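Local coordinates for protein 4-oxalocrotonase tautomerase isozyme (Methylibium petroleiphilum, PDB 4FDX) that belongs to the tautomerase family of small enzymes and assembles as a hexamer of beta-alpha-beta subunits, at residues P1-L7 with Q37-N43. Numbering follows the deposited sequence.
Sequences PIIQMNL and QVRILIN
Asn6 and Asn43 meet through their side-chain amides, set 80° apart: Asn43 ND2 lies in the carbonyl plane of Asn6 and reaches a lone pair of Asn6 OD1 at 3.2 Å. Asn43 swings its CG away from the backbone N (chi1 177°), whereas CG of Asn6 stays beside its own N, and the two amides converge. An amide suits position 6 because it accepts from Asn43 through OD1 and donates through ND2 to Ile2 O and Gln4 OE1 of the second subunit. On the same face, the aliphatic CG of Gln4 runs alongside Leu41, 4.1 Å from its CB, while Leu41 CD1 meets Ile2 CG2. The other face is apolar: Ile3 CD1 touches Val38 CG1 at 4.2 Å, Ile3 packs on Val27 and Ile40 on Ile23 of helix 13-31, and beta-branched residues fit the extended backbone. Farther along, Met5 lies beside Ile42, bending at chi3 (66°) to bring CE within 4.0 Å of Ile42 CG1. Between the faces runs a parallel backbone ladder, from Arg39 N to Pro1 O (3.1 Å) through to Leu7 N and Asn43 O. Second- and third-subunit strands pair antiparallel with residues 2-6 and 39-41, respectively, extending the sheet. Joined by helix 13-31, the pair forms the beta-alpha-beta unit of the tautomerase (MIF-clan) fold.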
ATOM      1  N   PRO B   1       4.648  14.758  -0.821  1.00 19.49           N
ATOM      2  CA  PRO B   1       3.592  13.785  -0.545  1.00 17.67           C
ATOM      3  C   PRO B   1       3.547  12.730  -1.624  1.00 17.88           C
ATOM      4  O   PRO B   1       3.708  13.042  -2.791  1.00 18.33           O
ATOM      5  CB  PRO B   1       2.318  14.677  -0.441  1.00 19.37           C
ATOM      6  CG  PRO B   1       2.885  15.967   0.128  1.00 18.81           C
ATOM      7  CD  PRO B   1       4.195  16.142  -0.556  1.00 21.82           C
ATOM      8  N   ILE B   2       3.315  11.505  -1.220  1.00 16.15           N
ATOM      9  CA  ILE B   2       3.106  10.397  -2.226  1.00 16.68           C
ATOM     10  C   ILE B   2       1.703   9.849  -2.083  1.00 18.39           C
ATOM     11  O   ILE B   2       1.328   9.409  -0.949  1.00 21.18           O
ATOM     12  CB  ILE B   2       4.086   9.292  -1.950  1.00 19.44           C
ATOM     13  CG1 ILE B   2       5.481   9.868  -2.286  1.00 19.57           C
ATOM     14  CG2 ILE B   2       3.772   8.058  -2.815  1.00 23.19           C
ATOM     15  CD1 ILE B   2       6.682   9.104  -1.754  1.00 23.36           C
ATOM     16  N   ILE B   3       0.924   9.874  -3.172  1.00 16.58           N
ATOM     17  CA  ILE B   3      -0.530   9.565  -3.111  1.00 15.28           C
ATOM     18  C   ILE B   3      -0.727   8.286  -3.916  1.00 15.83           C
ATOM     19  O   ILE B   3      -0.280   8.228  -5.048  1.00 14.74           O
ATOM     20  CB  ILE B   3      -1.319  10.725  -3.656  1.00 18.95           C
ATOM     21  CG1 ILE B   3      -1.052  11.922  -2.690  1.00 24.92           C
ATOM     22  CG2 ILE B   3      -2.795  10.284  -3.843  1.00 18.51           C
ATOM     23  CD1 ILE B   3      -1.468  13.180  -3.319  1.00 28.92           C
ATOM     24  N   GLN B   4      -1.330   7.244  -3.330  1.00 15.16           N
ATOM     25  CA  GLN B   4      -1.796   6.098  -4.128  1.00 16.55           C
ATOM     26  C   GLN B   4      -3.315   6.167  -4.294  1.00 15.82           C
ATOM     27  O   GLN B   4      -4.012   6.335  -3.346  1.00 18.38           O
ATOM     28  CB  GLN B   4      -1.415   4.752  -3.517  1.00 21.97           C
ATOM     29  CG  GLN B   4       0.104   4.595  -3.456  1.00 28.85           C
ATOM     30  CD  GLN B   4       0.612   3.784  -2.258  1.00 37.78           C
ATOM     31  OE1 GLN B   4       0.639   4.275  -1.092  1.00 40.34           O
ATOM     32  NE2 GLN B   4       1.059   2.555  -2.549  1.00 38.40           N
ATOM     33  N   MET B   5      -3.779   6.144  -5.532  1.00 13.62           N
ATOM     34  CA  MET B   5      -5.212   6.209  -5.793  1.00 13.30           C
ATOM     35  C   MET B   5      -5.615   4.865  -6.370  1.00 13.96           C
ATOM     36  O   MET B   5      -5.170   4.475  -7.422  1.00 16.28           O
ATOM     37  CB  MET B   5      -5.491   7.382  -6.719  1.00 14.60           C
ATOM     38  CG  MET B   5      -6.974   7.238  -7.122  1.00 17.61           C
ATOM     39  SD  MET B   5      -7.618   8.791  -7.798  1.00 24.27           S
ATOM     40  CE  MET B   5      -6.691   8.937  -9.248  1.00 21.07           C
ATOM     41  N   ASN B   6      -6.537   4.192  -5.670  1.00 13.71           N
ATOM     42  CA  ASN B   6      -7.082   2.885  -6.123  1.00 13.92           C
ATOM     43  C   ASN B   6      -8.474   3.180  -6.695  1.00 15.60           C
ATOM     44  O   ASN B   6      -9.317   3.804  -5.995  1.00 17.35           O
ATOM     45  CB  ASN B   6      -7.181   1.959  -4.899  1.00 16.80           C
ATOM     46  CG  ASN B   6      -5.841   1.795  -4.162  1.00 20.33           C
ATOM     47  OD1 ASN B   6      -5.005   1.005  -4.537  1.00 23.05           O
ATOM     48  ND2 ASN B   6      -5.622   2.600  -3.113  1.00 20.84           N
ATOM     49  N   LEU B   7      -8.658   2.774  -7.953  1.00 14.82           N
ATOM     50  CA  LEU B   7      -9.851   3.074  -8.767  1.00 17.95           C
ATOM     51  C   LEU B   7     -10.283   1.792  -9.339  1.00 17.89           C
ATOM     52  O   LEU B   7      -9.433   1.012  -9.754  1.00 18.00           O
ATOM     53  CB  LEU B   7      -9.524   3.886 -10.106  1.00 24.62           C
ATOM     54  CG  LEU B   7      -8.875   5.229 -10.057  1.00 36.14           C
ATOM     55  CD1 LEU B   7      -8.866   5.856 -11.422  1.00 34.55           C
ATOM     56  CD2 LEU B   7      -9.810   6.047  -9.191  1.00 40.63           C
ATOM     57  N   GLN B  37       7.159  17.911  -5.553  1.00 17.14           N
ATOM     58  CA  GLN B  37       7.213  17.055  -4.350  1.00 16.80           C
ATOM     59  C   GLN B  37       5.981  16.135  -4.299  1.00 15.90           C
ATOM     60  O   GLN B  37       5.776  15.441  -3.290  1.00 18.94           O
ATOM     61  CB  GLN B  37       7.266  17.874  -3.072  1.00 23.33           C
ATOM     62  CG  GLN B  37       8.562  18.733  -2.936  1.00 23.04           C
ATOM     63  CD  GLN B  37       8.421  19.680  -1.714  1.00 26.67           C
ATOM     64  OE1 GLN B  37       7.918  20.794  -1.814  1.00 26.49           O
ATOM     65  NE2 GLN B  37       8.809  19.190  -0.572  1.00 33.16           N
ATOM     66  N   VAL B  38       5.117  16.219  -5.345  1.00 14.39           N
ATOM     67  CA  VAL B  38       3.829  15.471  -5.306  1.00 12.95           C
ATOM     68  C   VAL B  38       3.814  14.367  -6.348  1.00 13.23           C
ATOM     69  O   VAL B  38       3.881  14.649  -7.554  1.00 14.14           O
ATOM     70  CB  VAL B  38       2.603  16.373  -5.504  1.00 12.14           C
ATOM     71  CG1 VAL B  38       1.314  15.574  -5.302  1.00 14.85           C
ATOM     72  CG2 VAL B  38       2.664  17.477  -4.452  1.00 15.54           C
ATOM     73  N   ARG B  39       3.806  13.119  -5.862  1.00 13.81           N
ATOM     74  CA  ARG B  39       3.734  11.974  -6.799  1.00 12.49           C
ATOM     75  C   ARG B  39       2.431  11.189  -6.588  1.00 14.12           C
ATOM     76  O   ARG B  39       1.942  11.089  -5.465  1.00 14.53           O
ATOM     77  CB  ARG B  39       4.914  11.036  -6.550  1.00 14.96           C
ATOM     78  CG  ARG B  39       6.205  11.668  -7.086  1.00 15.12           C
ATOM     79  CD  ARG B  39       7.425  10.916  -6.514  1.00 15.56           C
ATOM     80  NE  ARG B  39       8.580  11.415  -7.277  1.00 17.75           N
ATOM     81  CZ  ARG B  39       9.034  12.657  -7.165  1.00 17.08           C
ATOM     82  NH1 ARG B  39       8.602  13.506  -6.254  1.00 17.61           N
ATOM     83  NH2 ARG B  39      10.062  13.035  -7.947  1.00 22.23           N
ATOM     84  N   ILE B  40       1.765  10.823  -7.688  1.00 13.72           N
ATOM     85  CA  ILE B  40       0.571  10.019  -7.573  1.00 11.44           C
ATOM     86  C   ILE B  40       0.809   8.717  -8.329  1.00 11.96           C
ATOM     87  O   ILE B  40       1.349   8.702  -9.513  1.00 13.19           O
ATOM     88  CB  ILE B  40      -0.628  10.777  -8.251  1.00 11.96           C
ATOM     89  CG1 ILE B  40      -0.786  12.147  -7.541  1.00 14.65           C
ATOM     90  CG2 ILE B  40      -1.878   9.893  -8.060  1.00 13.29           C
ATOM     91  CD1 ILE B  40      -1.885  13.020  -8.046  1.00 14.97           C
ATOM     92  N   LEU B  41       0.363   7.623  -7.703  1.00 11.69           N
ATOM     93  CA  LEU B  41       0.459   6.281  -8.313  1.00 13.53           C
ATOM     94  C   LEU B  41      -1.007   5.845  -8.437  1.00 14.04           C
ATOM     95  O   LEU B  41      -1.722   5.909  -7.431  1.00 16.18           O
ATOM     96  CB  LEU B  41       1.176   5.278  -7.350  1.00 13.72           C
ATOM     97  CG  LEU B  41       2.655   5.549  -7.197  1.00 16.81           C
ATOM     98  CD1 LEU B  41       3.099   6.935  -6.702  1.00 18.93           C
ATOM     99  CD2 LEU B  41       3.159   4.460  -6.294  1.00 19.63           C
ATOM    100  N   ILE B  42      -1.413   5.382  -9.603  1.00 12.85           N
ATOM    101  CA  ILE B  42      -2.805   4.916  -9.809  1.00 12.68           C
ATOM    102  C   ILE B  42      -2.785   3.434  -9.921  1.00 14.54           C
ATOM    103  O   ILE B  42      -2.011   2.804 -10.722  1.00 16.15           O
ATOM    104  CB  ILE B  42      -3.387   5.502 -11.094  1.00 13.79           C
ATOM    105  CG1 ILE B  42      -3.605   7.000 -10.937  1.00 16.24           C
ATOM    106  CG2 ILE B  42      -4.711   4.844 -11.377  1.00 15.26           C
ATOM    107  CD1 ILE B  42      -3.992   7.659 -12.297  1.00 21.94           C
ATOM    108  N   ASN B  43      -3.623   2.798  -9.118  1.00 13.84           N
ATOM    109  CA  ASN B  43      -3.785   1.333  -9.143  1.00 14.83           C
ATOM    110  C   ASN B  43      -5.186   1.086  -9.576  1.00 14.93           C
ATOM    111  O   ASN B  43      -6.101   1.464  -8.906  1.00 16.82           O
ATOM    112  CB  ASN B  43      -3.495   0.742  -7.768  1.00 18.81           C
ATOM    113  CG  ASN B  43      -3.727  -0.763  -7.759  1.00 25.36           C
ATOM    114  OD1 ASN B  43      -3.182  -1.527  -8.614  1.00 29.17           O
ATOM    115  ND2 ASN B  43      -4.618  -1.208  -6.832  1.00 32.47           N
TER